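Local coordinates for SH2 domain-containing protein 3C (Homo sapiens, PDB 3T6G), which acts as an adapter in cell adhesion and migration signalling, its closed C-terminal Cdc25-homology domain serving to bind BCAR1 instead of performing canonical nucleotide exchange, at residues 102-107 with 298-303; 157-162 with 305-310; 49-54 with 139-144; 42-47 with 270-275; 168-171 with 177-180. The protein carries 2 engineered substitutions. One frame throughout, in Å; residues are numbered along the deposited sequence.

Interaction 1: residues 102-107 with 298-303; sequences RFHTMS and RRYEKF
Tyr300 and the pair His104-Thr105 join two long helices of the all-helical Cdc25-homology (Ras-GEF) fold, 93-115 and 296-314. Near the contact their axes run nearly parallel, 23° apart and 11.8 Å at closest, and the tyrosine spans that gap. From CB, with CG anti to the carbonyl carbon (chi1 -76°), the side chain of Tyr300 heads for the other helix. Its CG and CD2 lie under the His104 ring edge, Tyr300 CD2 being 3.4 Å from His104 CD2. Tyr300 CE2 comes closest, 3.3 Å from the same His104 CD2, and also touches the histidine CB. The imidazole thus puts an edge on one tyrosine face, displaced toward the rim: a T-shaped pair with centroids 4.7 Å apart and planes at 72°. CE1, along the other edge of the ring, nears Thr105 OG1. At the tip, Tyr300 OH donates to Thr105 OG1, which lies in the plane of the phenol ring. Glu101, one turn back, hydrogen-bonds the same threonine oxygen through OE2, while its OE1 forms a salt bridge with Arg299 NH1. The carboxylate therefore links both helices beside the phenol. The bond from Tyr300 OH to Thr105 OG1 is 2.7 Å long.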
# COMPACT_ATOMS: atom_id res chain seq x y z
N ARG A 102 -9.05 -2.21 1.12
CA ARG A 102 -8.92 -3.64 1.36
C ARG A 102 -8.19 -3.87 2.67
O ARG A 102 -8.69 -4.57 3.55
CB ARG A 102 -8.18 -4.35 0.21
CG ARG A 102 -8.35 -5.88 0.27
CD ARG A 102 -7.66 -6.62 -0.87
NE ARG A 102 -7.42 -8.02 -0.53
CZ ARG A 102 -8.39 -8.92 -0.34
NH1 ARG A 102 -9.68 -8.59 -0.44
NH2 ARG A 102 -8.07 -10.17 -0.03
N PHE A 103 -7.01 -3.28 2.76
CA PHE A 103 -6.15 -3.34 3.93
C PHE A 103 -6.89 -3.02 5.24
O PHE A 103 -7.04 -3.89 6.12
CB PHE A 103 -4.97 -2.39 3.73
CG PHE A 103 -3.88 -2.54 4.76
CD1 PHE A 103 -2.84 -3.44 4.56
CD2 PHE A 103 -3.87 -1.75 5.90
CE1 PHE A 103 -1.82 -3.55 5.48
CE2 PHE A 103 -2.84 -1.86 6.83
CZ PHE A 103 -1.82 -2.76 6.62
N HIS A 104 -7.38 -1.79 5.39
CA HIS A 104 -8.00 -1.50 6.67
C HIS A 104 -9.27 -2.30 6.93
O HIS A 104 -9.54 -2.69 8.07
CB HIS A 104 -8.24 -0.01 6.92
CG HIS A 104 -8.51 0.29 8.37
ND1 HIS A 104 -7.70 -0.17 9.39
CD2 HIS A 104 -9.53 0.95 8.98
CE1 HIS A 104 -8.18 0.22 10.55
NE2 HIS A 104 -9.29 0.90 10.33
N THR A 105 -10.05 -2.54 5.89
CA THR A 105 -11.30 -3.26 6.05
C THR A 105 -11.08 -4.73 6.47
O THR A 105 -11.83 -5.28 7.28
CB THR A 105 -12.14 -3.13 4.82
OG1 THR A 105 -12.65 -1.80 4.80
CG2 THR A 105 -13.33 -4.10 4.83
N MET A 106 -10.03 -5.34 5.94
CA MET A 106 -9.59 -6.65 6.36
C MET A 106 -9.26 -6.66 7.86
O MET A 106 -9.79 -7.49 8.61
CB MET A 106 -8.36 -7.03 5.53
CG MET A 106 -7.64 -8.31 5.91
SD MET A 106 -8.53 -9.79 5.42
CE MET A 106 -9.22 -9.38 3.81
N SER A 107 -8.39 -5.75 8.30
CA SER A 107 -8.01 -5.63 9.73
C SER A 107 -9.24 -5.55 10.63
O SER A 107 -9.32 -6.22 11.66
CB SER A 107 -7.13 -4.41 9.95
OG SER A 107 -5.89 -4.57 9.28
N ARG A 298 -16.36 7.93 7.22
CA ARG A 298 -17.52 7.70 8.07
C ARG A 298 -17.64 6.22 8.44
O ARG A 298 -17.86 5.89 9.61
CB ARG A 298 -18.78 8.18 7.34
CG ARG A 298 -19.96 8.53 8.24
CD ARG A 298 -20.82 9.61 7.58
NE ARG A 298 -22.16 9.71 8.14
CZ ARG A 298 -23.08 10.57 7.72
NH1 ARG A 298 -22.80 11.41 6.73
NH2 ARG A 298 -24.28 10.60 8.28
N ARG A 299 -17.50 5.33 7.47
CA ARG A 299 -17.58 3.90 7.76
C ARG A 299 -16.54 3.54 8.82
O ARG A 299 -16.82 2.77 9.75
CB ARG A 299 -17.39 3.05 6.49
CG ARG A 299 -18.63 3.02 5.57
CD ARG A 299 -18.48 2.10 4.36
NE ARG A 299 -17.44 2.52 3.41
CZ ARG A 299 -16.23 1.97 3.36
NH1 ARG A 299 -15.34 2.39 2.48
NH2 ARG A 299 -15.90 1.00 4.20
N TYR A 300 -15.34 4.11 8.69
CA TYR A 300 -14.24 3.77 9.57
C TYR A 300 -14.38 4.43 10.93
O TYR A 300 -14.12 3.80 11.95
CB TYR A 300 -12.88 4.12 8.93
CG TYR A 300 -12.44 3.15 7.85
CD1 TYR A 300 -13.25 2.08 7.45
CD2 TYR A 300 -11.20 3.29 7.24
CE1 TYR A 300 -12.82 1.19 6.46
CE2 TYR A 300 -10.77 2.40 6.25
CZ TYR A 300 -11.58 1.35 5.86
OH TYR A 300 -11.14 0.48 4.88
N GLU A 301 -14.80 5.69 10.94
CA GLU A 301 -15.09 6.40 12.19
C GLU A 301 -16.07 5.60 13.02
O GLU A 301 -15.85 5.35 14.19
CB GLU A 301 -15.70 7.78 11.91
CG GLU A 301 -14.83 8.75 11.14
CD GLU A 301 -15.61 9.96 10.61
OE1 GLU A 301 -16.74 9.77 10.10
OE2 GLU A 301 -15.09 11.09 10.70
N LYS A 302 -17.18 5.19 12.40
CA LYS A 302 -18.25 4.55 13.15
C LYS A 302 -17.84 3.18 13.68
O LYS A 302 -18.30 2.75 14.74
CB LYS A 302 -19.53 4.44 12.31
CG LYS A 302 -19.96 5.76 11.65
CD LYS A 302 -20.20 6.89 12.67
CE LYS A 302 -20.67 8.20 12.01
NZ LYS A 302 -19.59 8.93 11.26
N PHE A 303 -16.96 2.49 12.97
CA PHE A 303 -16.57 1.17 13.42
C PHE A 303 -15.54 1.23 14.53
O PHE A 303 -15.45 0.32 15.36
CB PHE A 303 -16.06 0.30 12.27
CG PHE A 303 -16.71 -1.05 12.24
CD1 PHE A 303 -17.88 -1.26 11.52
CD2 PHE A 303 -16.18 -2.11 12.96
CE1 PHE A 303 -18.50 -2.50 11.50
CE2 PHE A 303 -16.80 -3.35 12.95
CZ PHE A 303 -17.96 -3.55 12.22

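Interaction 2: residues 157-162 with 305-310; sequences MAQISR and KVLTAL
Gln159 and Thr308 bring the backbones of the two segments close, their CA atoms 5.2 Å apart, where the short helix 158-161 meets helix 296-314. Across this gap the glutamine lies against the side of the longer helix. Its CG stands anti to the carbonyl carbon and the chain then bends at chi2 (93°), which lays the amide along the helix surface instead of driving it straight on. The modelled approach of the amide and CG to the methyl of Thr308 is too close to be trusted in detail, so the place of CG is less sure. Gln159 CB packs 3.9 Å from Leu307 CB, the two side chains crossing at about a right angle. Gln159 NE2 finds its polar partner in Asp304 OD1, one turn before Thr308, and Gln159 O accepts from Ser311 OG, so the residue is tied to the long helix at both ends. Met157 makes the second apolar touch: its extended chain crosses Leu307, with SD 3.7 Å from Leu307 CD1. Met157 is also the N-cap residue of helix 158-161, and its O takes backbone bonds from Ile160 N (2.9 Å) and Ser161 N (3.0 Å). On the other side, Thr308 OG1 turns back to its own helix and donates to Lys305 O at 3.0 Å, coming from above the carbonyl plane. Helix 93-115 underlies the junction: Met157 reaches Ser107 and Ala111 on it, and Ile160 and Leu307 share Leu115. The contact therefore closes a three-way packing of helices 93-115, 158-161 and 296-314.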
# COMPACT_ATOMS: atom_id res chain seq x y z
N MET A 157 -4.67 -3.16 16.82
CA MET A 157 -5.67 -2.13 17.07
C MET A 157 -5.75 -1.95 18.58
O MET A 157 -5.61 -2.91 19.33
CB MET A 157 -7.02 -2.52 16.53
CG MET A 157 -7.06 -2.61 15.04
SD MET A 157 -8.76 -2.90 14.56
CE MET A 157 -8.57 -2.87 12.78
N ALA A 158 -5.97 -0.72 19.03
CA ALA A 158 -6.04 -0.50 20.47
C ALA A 158 -7.08 -1.44 21.05
O ALA A 158 -6.91 -1.99 22.15
CB ALA A 158 -6.39 0.96 20.79
N GLN A 159 -8.16 -1.66 20.31
CA GLN A 159 -9.29 -2.42 20.83
C GLN A 159 -8.95 -3.90 21.07
O GLN A 159 -9.63 -4.58 21.84
CB GLN A 159 -10.50 -2.29 19.89
CG GLN A 159 -11.14 -0.92 19.90
CD GLN A 159 -10.59 -0.01 18.81
OE1 GLN A 159 -9.42 -0.11 18.42
NE2 GLN A 159 -11.43 0.89 18.32
N ILE A 160 -7.91 -4.38 20.40
CA ILE A 160 -7.49 -5.77 20.56
C ILE A 160 -6.34 -5.87 21.55
O ILE A 160 -6.27 -6.82 22.33
CB ILE A 160 -7.07 -6.42 19.20
CG1 ILE A 160 -8.29 -6.58 18.27
CG2 ILE A 160 -6.43 -7.77 19.43
CD1 ILE A 160 -9.54 -7.00 19.00
N SER A 161 -5.46 -4.89 21.55
CA SER A 161 -4.24 -4.99 22.34
C SER A 161 -4.49 -4.71 23.81
O SER A 161 -3.64 -4.99 24.64
CB SER A 161 -3.14 -4.09 21.77
OG SER A 161 -3.53 -2.74 21.81
N ARG A 162 -5.68 -4.20 24.14
CA ARG A 162 -6.09 -3.96 25.53
C ARG A 162 -6.84 -5.14 26.15
O ARG A 162 -7.33 -5.03 27.27
CB ARG A 162 -7.01 -2.76 25.61
CG ARG A 162 -8.16 -2.87 24.60
CD ARG A 162 -9.37 -2.09 25.05
NE ARG A 162 -9.93 -2.62 26.29
CZ ARG A 162 -10.46 -1.85 27.23
NH1 ARG A 162 -10.46 -0.54 27.06
NH2 ARG A 162 -10.96 -2.38 28.33
N LYS A 305 -15.60 3.07 16.93
CA LYS A 305 -16.39 3.12 18.16
C LYS A 305 -17.02 1.75 18.46
O LYS A 305 -17.11 1.34 19.63
CB LYS A 305 -17.44 4.24 18.08
CG LYS A 305 -18.87 3.77 17.85
CD LYS A 305 -19.46 3.11 19.11
CE LYS A 305 -20.91 2.64 18.90
NZ LYS A 305 -21.47 2.05 20.15
N VAL A 306 -17.45 1.04 17.42
CA VAL A 306 -18.13 -0.24 17.59
C VAL A 306 -17.19 -1.26 18.20
O VAL A 306 -17.58 -2.03 19.08
CB VAL A 306 -18.66 -0.78 16.29
CG1 VAL A 306 -19.02 -2.25 16.44
CG2 VAL A 306 -19.87 0.01 15.87
N LEU A 307 -15.96 -1.27 17.71
CA LEU A 307 -14.90 -2.07 18.28
C LEU A 307 -14.71 -1.77 19.76
O LEU A 307 -14.93 -2.64 20.60
CB LEU A 307 -13.60 -1.84 17.51
CG LEU A 307 -13.61 -2.38 16.08
CD1 LEU A 307 -12.28 -2.14 15.40
CD2 LEU A 307 -13.93 -3.87 16.10
N THR A 308 -14.30 -0.55 20.09
CA THR A 308 -13.95 -0.23 21.47
C THR A 308 -15.06 -0.59 22.44
O THR A 308 -14.79 -0.93 23.58
CB THR A 308 -13.61 1.25 21.67
OG1 THR A 308 -14.69 2.05 21.21
CG2 THR A 308 -12.36 1.61 20.90
N ALA A 309 -16.31 -0.55 21.97
CA ALA A 309 -17.45 -0.96 22.82
C ALA A 309 -17.48 -2.47 23.06
O ALA A 309 -17.64 -2.93 24.19
CB ALA A 309 -18.77 -0.50 22.23
N LEU A 310 -17.36 -3.24 21.99
CA LEU A 310 -17.27 -4.68 22.13
C LEU A 310 -16.14 -5.00 23.09
O LEU A 310 -16.29 -5.80 24.01
CB LEU A 310 -17.00 -5.33 20.78
CG LEU A 310 -18.10 -5.04 19.76
CD1 LEU A 310 -17.94 -5.88 18.48
CD2 LEU A 310 -19.44 -5.30 20.44

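Interaction 3: residues 49-54 with 139-144; sequences DARTLA and RGTMGN
Arg51 sends CG anti to the backbone N (chi1 178°) and then bends at chi3 (-59°), a course by which its side chain crosses that of Thr141 at about a right angle. Met142 holds CG anti to the carbonyl carbon (chi1 -65°), which sets that carbon against Ala54; the bend at chi2 then places the sulphur. Arg51 NH2 stands 3.6 Å from Thr141 OG1, with the oxygen set obliquely to the guanidinium. Both groups are held by a third residue: Glu137 OE1 pairs with Arg51 NE in a salt bridge and is hydrogen-bonded to Thr141 OG1, which fixes their mutual placement. One turn on, the contact becomes apolar, with Ala54 CB 3.8 Å from Met142 CG. The same alanine also packs on Leu134 and Leu138 of helix 121-140. Beyond Met142 the chain leaves helical geometry at Gly143, whose phi is positive, and Asn144 is the N-cap residue just before helix 145-155. Asn144 ND2 is bonded to Asp61 and Thr58 of helix 50-64, so the turn is tied to that helix as well. The arrangement is helix-to-turn packing in the all-helical Cdc25-homology fold: the first turn of helix 50-64 rests on the end of helix 121-140 and the link to helix 145-155.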
# COMPACT_ATOMS: atom_id res chain seq x y z
N ASP A 49 -7.16 -24.52 8.93
CA ASP A 49 -5.94 -24.11 9.60
C ASP A 49 -5.42 -22.76 9.08
O ASP A 49 -5.92 -22.24 8.09
CB ASP A 49 -4.89 -25.23 9.49
CG ASP A 49 -4.31 -25.35 8.10
OD1 ASP A 49 -4.42 -24.40 7.29
OD2 ASP A 49 -3.70 -26.40 7.81
N ALA A 50 -4.43 -22.19 9.74
CA ALA A 50 -3.91 -20.87 9.37
C ALA A 50 -3.30 -20.85 7.98
O ALA A 50 -3.40 -19.85 7.28
CB ALA A 50 -2.90 -20.41 10.37
N ARG A 51 -2.66 -21.95 7.59
CA ARG A 51 -1.99 -22.02 6.30
C ARG A 51 -2.96 -21.90 5.12
O ARG A 51 -2.74 -21.11 4.21
CB ARG A 51 -1.12 -23.26 6.18
CG ARG A 51 -0.44 -23.38 4.82
CD ARG A 51 0.78 -24.29 4.87
NE ARG A 51 1.78 -23.83 5.84
CZ ARG A 51 2.74 -24.60 6.35
NH1 ARG A 51 2.84 -25.87 5.99
NH2 ARG A 51 3.61 -24.10 7.22
N THR A 52 -4.06 -22.65 5.15
CA THR A 52 -5.04 -22.53 4.08
C THR A 52 -5.79 -21.18 4.16
O THR A 52 -6.22 -20.64 3.15
CB THR A 52 -5.97 -23.79 3.96
OG1 THR A 52 -7.25 -23.56 4.55
CG2 THR A 52 -5.32 -24.99 4.61
N LEU A 53 -5.94 -20.62 5.35
CA LEU A 53 -6.47 -19.28 5.45
C LEU A 53 -5.55 -18.37 4.64
O LEU A 53 -6.01 -17.51 3.89
CB LEU A 53 -6.47 -18.82 6.91
CG LEU A 53 -7.73 -19.20 7.68
CD1 LEU A 53 -7.97 -18.17 8.75
CD2 LEU A 53 -8.95 -19.32 6.73
N ALA A 54 -4.24 -18.59 4.79
CA ALA A 54 -3.23 -17.73 4.19
C ALA A 54 -3.25 -17.88 2.69
O ALA A 54 -3.20 -16.88 1.97
CB ALA A 54 -1.85 -18.08 4.73
N ARG A 139 3.58 -14.25 6.20
CA ARG A 139 4.90 -13.67 6.06
C ARG A 139 5.92 -14.64 5.53
O ARG A 139 6.81 -14.26 4.77
CB ARG A 139 5.39 -13.12 7.39
CG ARG A 139 6.82 -13.48 7.66
CD ARG A 139 7.46 -12.47 8.56
NE ARG A 139 8.82 -12.24 8.12
CZ ARG A 139 9.89 -12.73 8.73
NH1 ARG A 139 9.73 -13.47 9.82
NH2 ARG A 139 11.10 -12.47 8.26
N GLY A 140 5.80 -15.90 5.93
CA GLY A 140 6.83 -16.88 5.67
C GLY A 140 6.51 -17.86 4.56
O GLY A 140 7.30 -18.05 3.65
N THR A 141 5.36 -18.50 4.65
CA THR A 141 4.96 -19.46 3.64
C THR A 141 4.55 -18.74 2.36
O THR A 141 5.06 -19.03 1.27
CB THR A 141 3.81 -20.35 4.15
OG1 THR A 141 4.24 -21.06 5.31
CG2 THR A 141 3.44 -21.34 3.10
N MET A 142 3.63 -17.78 2.49
CA MET A 142 3.07 -17.07 1.35
C MET A 142 3.89 -15.89 0.81
O MET A 142 3.64 -15.44 -0.30
CB MET A 142 1.67 -16.56 1.70
CG MET A 142 0.66 -17.66 1.96
SD MET A 142 1.07 -19.13 1.02
CE MET A 142 0.31 -18.69 -0.54
N GLY A 143 4.84 -15.38 1.60
CA GLY A 143 5.56 -14.16 1.24
C GLY A 143 4.62 -13.07 0.75
O GLY A 143 4.85 -12.44 -0.27
N ASN A 144 3.53 -12.87 1.49
CA ASN A 144 2.52 -11.87 1.17
C ASN A 144 2.56 -10.75 2.22
O ASN A 144 1.87 -10.85 3.24
CB ASN A 144 1.12 -12.53 1.11
CG ASN A 144 0.02 -11.52 0.93
OD1 ASN A 144 0.30 -10.34 0.72
ND2 ASN A 144 -1.24 -11.96 1.03

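Interaction 4: residues 42-47 with 270-275; sequences KELLAE and RPELLE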
# COMPACT_ATOMS: atom_id res chain seq x y z
N LYS A 42 -17.30 -16.81 11.22
CA LYS A 42 -16.44 -17.40 12.26
C LYS A 42 -16.29 -18.91 12.03
O LYS A 42 -15.18 -19.46 12.07
CB LYS A 42 -17.00 -17.15 13.66
CG LYS A 42 -16.22 -17.85 14.77
CD LYS A 42 -16.88 -17.63 16.13
CE LYS A 42 -17.08 -16.14 16.40
NZ LYS A 42 -15.79 -15.39 16.46
N GLU A 43 -17.42 -19.56 11.78
CA GLU A 43 -17.37 -20.96 11.41
C GLU A 43 -16.41 -21.17 10.23
O GLU A 43 -15.51 -22.00 10.33
CB GLU A 43 -18.76 -21.51 11.11
CG GLU A 43 -19.52 -21.90 12.38
CD GLU A 43 -21.02 -22.11 12.18
OE1 GLU A 43 -21.47 -22.29 11.02
OE2 GLU A 43 -21.75 -22.08 13.20
N LEU A 44 -16.57 -20.41 9.15
CA LEU A 44 -15.74 -20.61 7.96
C LEU A 44 -14.26 -20.44 8.25
O LEU A 44 -13.45 -21.23 7.78
CB LEU A 44 -16.18 -19.71 6.81
CG LEU A 44 -17.55 -20.09 6.24
CD1 LEU A 44 -18.13 -18.94 5.46
CD2 LEU A 44 -17.48 -21.38 5.40
N LEU A 45 -13.91 -19.42 9.02
CA LEU A 45 -12.52 -19.17 9.39
C LEU A 45 -12.02 -20.31 10.27
O LEU A 45 -10.91 -20.83 10.06
CB LEU A 45 -12.36 -17.81 10.09
CG LEU A 45 -12.72 -16.57 9.25
CD1 LEU A 45 -12.87 -15.28 10.10
CD2 LEU A 45 -11.68 -16.40 8.15
N ALA A 46 -12.84 -20.71 11.24
CA ALA A 46 -12.47 -21.79 12.17
C ALA A 46 -12.24 -23.15 11.52
O ALA A 46 -11.38 -23.90 11.97
CB ALA A 46 -13.50 -21.92 13.28
N GLU A 47 -13.01 -23.46 10.48
CA GLU A 47 -13.01 -24.79 9.85
C GLU A 47 -11.62 -25.19 9.41
O GLU A 47 -11.35 -26.37 9.18
CB GLU A 47 -13.91 -24.83 8.61
CG GLU A 47 -15.42 -24.94 8.87
CD GLU A 47 -16.26 -24.89 7.59
OE1 GLU A 47 -15.73 -25.23 6.50
OE2 GLU A 47 -17.45 -24.51 7.67
N ARG A 270 -11.61 -23.15 -1.57
CA ARG A 270 -12.99 -23.28 -1.13
C ARG A 270 -13.69 -21.95 -1.35
O ARG A 270 -13.46 -20.99 -0.62
CB ARG A 270 -13.05 -23.64 0.35
CG ARG A 270 -12.01 -24.64 0.80
CD ARG A 270 -12.03 -24.73 2.31
NE ARG A 270 -11.55 -26.02 2.79
CZ ARG A 270 -12.20 -26.74 3.69
NH1 ARG A 270 -13.34 -26.29 4.20
NH2 ARG A 270 -11.71 -27.91 4.09
N PRO A 271 -14.55 -21.90 -2.37
CA PRO A 271 -15.43 -20.79 -2.72
C PRO A 271 -15.84 -19.89 -1.54
O PRO A 271 -15.60 -18.67 -1.60
CB PRO A 271 -16.67 -21.50 -3.29
CG PRO A 271 -16.23 -22.98 -3.52
CD PRO A 271 -14.74 -23.02 -3.30
N GLU A 272 -16.44 -20.47 -0.51
CA GLU A 272 -16.98 -19.67 0.60
C GLU A 272 -15.89 -18.90 1.31
O GLU A 272 -16.08 -17.78 1.77
CB GLU A 272 -17.71 -20.56 1.61
CG GLU A 272 -18.74 -21.49 1.00
CD GLU A 272 -19.66 -22.08 2.05
OE1 GLU A 272 -19.19 -22.94 2.84
OE2 GLU A 272 -20.84 -21.67 2.10
N LEU A 273 -14.73 -19.53 1.38
CA LEU A 273 -13.59 -18.94 2.02
C LEU A 273 -13.13 -17.75 1.20
O LEU A 273 -12.84 -16.69 1.77
CB LEU A 273 -12.47 -19.96 2.15
CG LEU A 273 -12.01 -20.34 3.54
CD1 LEU A 273 -10.69 -21.08 3.42
CD2 LEU A 273 -11.82 -19.09 4.39
N LEU A 274 -13.08 -17.91 -0.13
CA LEU A 274 -12.74 -16.77 -1.00
C LEU A 274 -13.74 -15.66 -0.76
O LEU A 274 -13.36 -14.51 -0.57
CB LEU A 274 -12.69 -17.14 -2.49
CG LEU A 274 -11.53 -18.06 -2.90
CD1 LEU A 274 -11.49 -18.32 -4.38
CD2 LEU A 274 -10.24 -17.47 -2.47
N GLU A 275 -15.03 -16.00 -0.72
CA GLU A 275 -15.99 -14.92 -0.44
C GLU A 275 -15.61 -14.11 0.81
O GLU A 275 -15.64 -12.87 0.79
CB GLU A 275 -17.40 -15.46 -0.30
CG GLU A 275 -18.45 -14.38 -0.24
CD GLU A 275 -19.80 -14.88 -0.74
OE1 GLU A 275 -19.83 -15.95 -1.39
OE2 GLU A 275 -20.82 -14.20 -0.49
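Glu47 OE1 forms a salt bridge with Arg270 NH1, 3.5 Å away, the polar link between the two segments. Glu47 OE1 lies at the edge of the guanidinium, near its plane, while the carboxylate plane is turned 62° against it, so the two groups do not meet as a flat two-pronged pair. Both side chains are extended and cross obliquely at the exposed margin of the contact. Inward from it, Leu44 points at helix 271-276, its CD2 touching Glu272 CB at 3.9 Å and Glu272 OE1 at 3.5 Å. Both these glutamate atoms lie against the one methyl, the side chains crossing at about a right angle. Glu47 OE2 stands 5.4 Å from Glu272 OE1; Arg270, on Glu47 OE1, and a weak, long ion pair of Glu47 OE2 with Lys40 probably offset part of the repulsion. In the Cdc25-homology fold this joins helix 35-46 to the short helix 271-276, although the two lie more than 220 residues apart in sequence. Leu273 completes the buried side: its CD2 lies 4.3 Å from Leu44 O, and the same side chain packs on Leu53 and His56 of helix 50-64. His56 NE2 is also hydrogen-bonded to Arg270 N.

Interaction 5: residues 168-171 with 177-180; sequences VTLR and GAIL
Leu170 and Arg171 meet segment 177-180 through Ala178, on the first full turn of helix 175-193. Gly177, the first residue of the segment, brings only backbone beside Leu170. Ala178 follows and carries the contact. Its methyl points at helix 164-173, where CB rests 3.8 Å from Leu170 CD2 and 4.0 Å from Leu170 CG. The leucine branch also reaches the backbone, CD2 standing 3.9 Å from Ala178 CA. Leu170 holds its CG anti to the backbone N (chi1 176°) and swings at chi2 (84°), a shape that lays one methyl over the alanine. Ala178 CB also meets Arg171: it is 4.3 Å from Arg171 CA and 4.4 Å from Arg171 CG, so the base of the arginine makes the touch. The nearest pair of CA atoms, Arg171 and Ala178, is 5.7 Å apart, a spacing that the small alanine side chain allows. In the Cdc25-homology fold this is where two consecutive helices, 164-173 and 175-193, pack just beside the single residue that joins them. Arg171 O is bonded to Thr175 OG1, which ties the end of one helix to the start of the next. Ile179, next along, is exposed and takes no part in the contact. Leu180 then turns to a different neighbour, Ala136 of helix 121-140, the helix that also receives Leu170 at Leu128 and His129.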
# COMPACT_ATOMS: atom_id res chain seq x y z
N VAL A 168 -2.55 -12.09 28.54
CA VAL A 168 -1.94 -12.84 29.63
C VAL A 168 -2.11 -14.34 29.37
O VAL A 168 -1.14 -15.11 29.41
CB VAL A 168 -2.58 -12.51 30.99
CG1 VAL A 168 -2.26 -13.61 31.99
CG2 VAL A 168 -2.10 -11.15 31.50
N THR A 169 -3.34 -14.75 29.08
CA THR A 169 -3.59 -16.16 28.83
C THR A 169 -2.93 -16.68 27.55
O THR A 169 -2.60 -17.88 27.47
CB THR A 169 -5.10 -16.53 28.96
OG1 THR A 169 -5.41 -17.70 28.20
CG2 THR A 169 -5.97 -15.40 28.53
N LEU A 170 -2.69 -15.80 26.57
CA LEU A 170 -1.90 -16.18 25.38
C LEU A 170 -0.48 -16.46 25.81
O LEU A 170 0.20 -17.34 25.26
CB LEU A 170 -1.91 -15.09 24.30
CG LEU A 170 -1.04 -15.33 23.05
CD1 LEU A 170 -1.79 -16.17 22.02
CD2 LEU A 170 -0.60 -14.01 22.38
N ARG A 171 -0.02 -15.69 26.78
CA ARG A 171 1.32 -15.84 27.32
C ARG A 171 1.44 -17.14 28.10
O ARG A 171 2.50 -17.78 28.10
CB ARG A 171 1.64 -14.65 28.22
CG ARG A 171 2.78 -13.77 27.73
CD ARG A 171 2.68 -12.36 28.29
NE ARG A 171 2.11 -11.45 27.30
CZ ARG A 171 1.38 -10.38 27.58
NH1 ARG A 171 1.10 -10.07 28.85
NH2 ARG A 171 0.93 -9.62 26.59
N GLY A 177 3.66 -18.85 20.54
CA GLY A 177 2.96 -17.85 19.76
C GLY A 177 3.29 -16.43 20.20
O GLY A 177 3.78 -15.61 19.41
N ALA A 178 3.01 -16.14 21.47
CA ALA A 178 3.21 -14.81 22.02
C ALA A 178 4.61 -14.25 21.76
O ALA A 178 4.76 -13.06 21.45
CB ALA A 178 2.91 -14.83 23.50
N ILE A 179 5.63 -15.11 21.90
CA ILE A 179 7.02 -14.71 21.67
C ILE A 179 7.23 -14.41 20.19
O ILE A 179 7.84 -13.39 19.82
CB ILE A 179 8.03 -15.81 22.09
CG1 ILE A 179 7.83 -16.20 23.55
CG2 ILE A 179 9.47 -15.33 21.92
CD1 ILE A 179 8.85 -17.21 24.02
N LEU A 180 6.72 -15.29 19.35
CA LEU A 180 6.84 -15.14 17.92
C LEU A 180 6.36 -13.73 17.53
O LEU A 180 7.07 -12.99 16.82
CB LEU A 180 6.02 -16.21 17.23
CG LEU A 180 6.18 -16.25 15.71
CD1 LEU A 180 7.54 -16.83 15.38
CD2 LEU A 180 5.06 -17.05 15.03

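All five contacts hold the single all-helical Cdc25-homology domain together, and none involves the other chain of the assembly. Interactions 1 and 2 share helix 296-314, have centres 13 Å apart and touch where Met157 meets His104 and Ser107. Interactions 3 and 4, centres 15 Å apart, touch through Leu53 and Leu273, helices 35-46 and 50-64 being consecutive. Interactions 1 and 3 lie on opposite sides of the chain's centre, 23 Å apart. Along the sequence interaction 3 nests inside interaction 4, interactions 1 and 2 cross, and interaction 5 falls inside the loops closed by 1, 2 and 4. Interactions 1, 2 and 4 bring C-terminal helices back onto earlier parts, consistent with the closed conformation that BCAR1 binding requires.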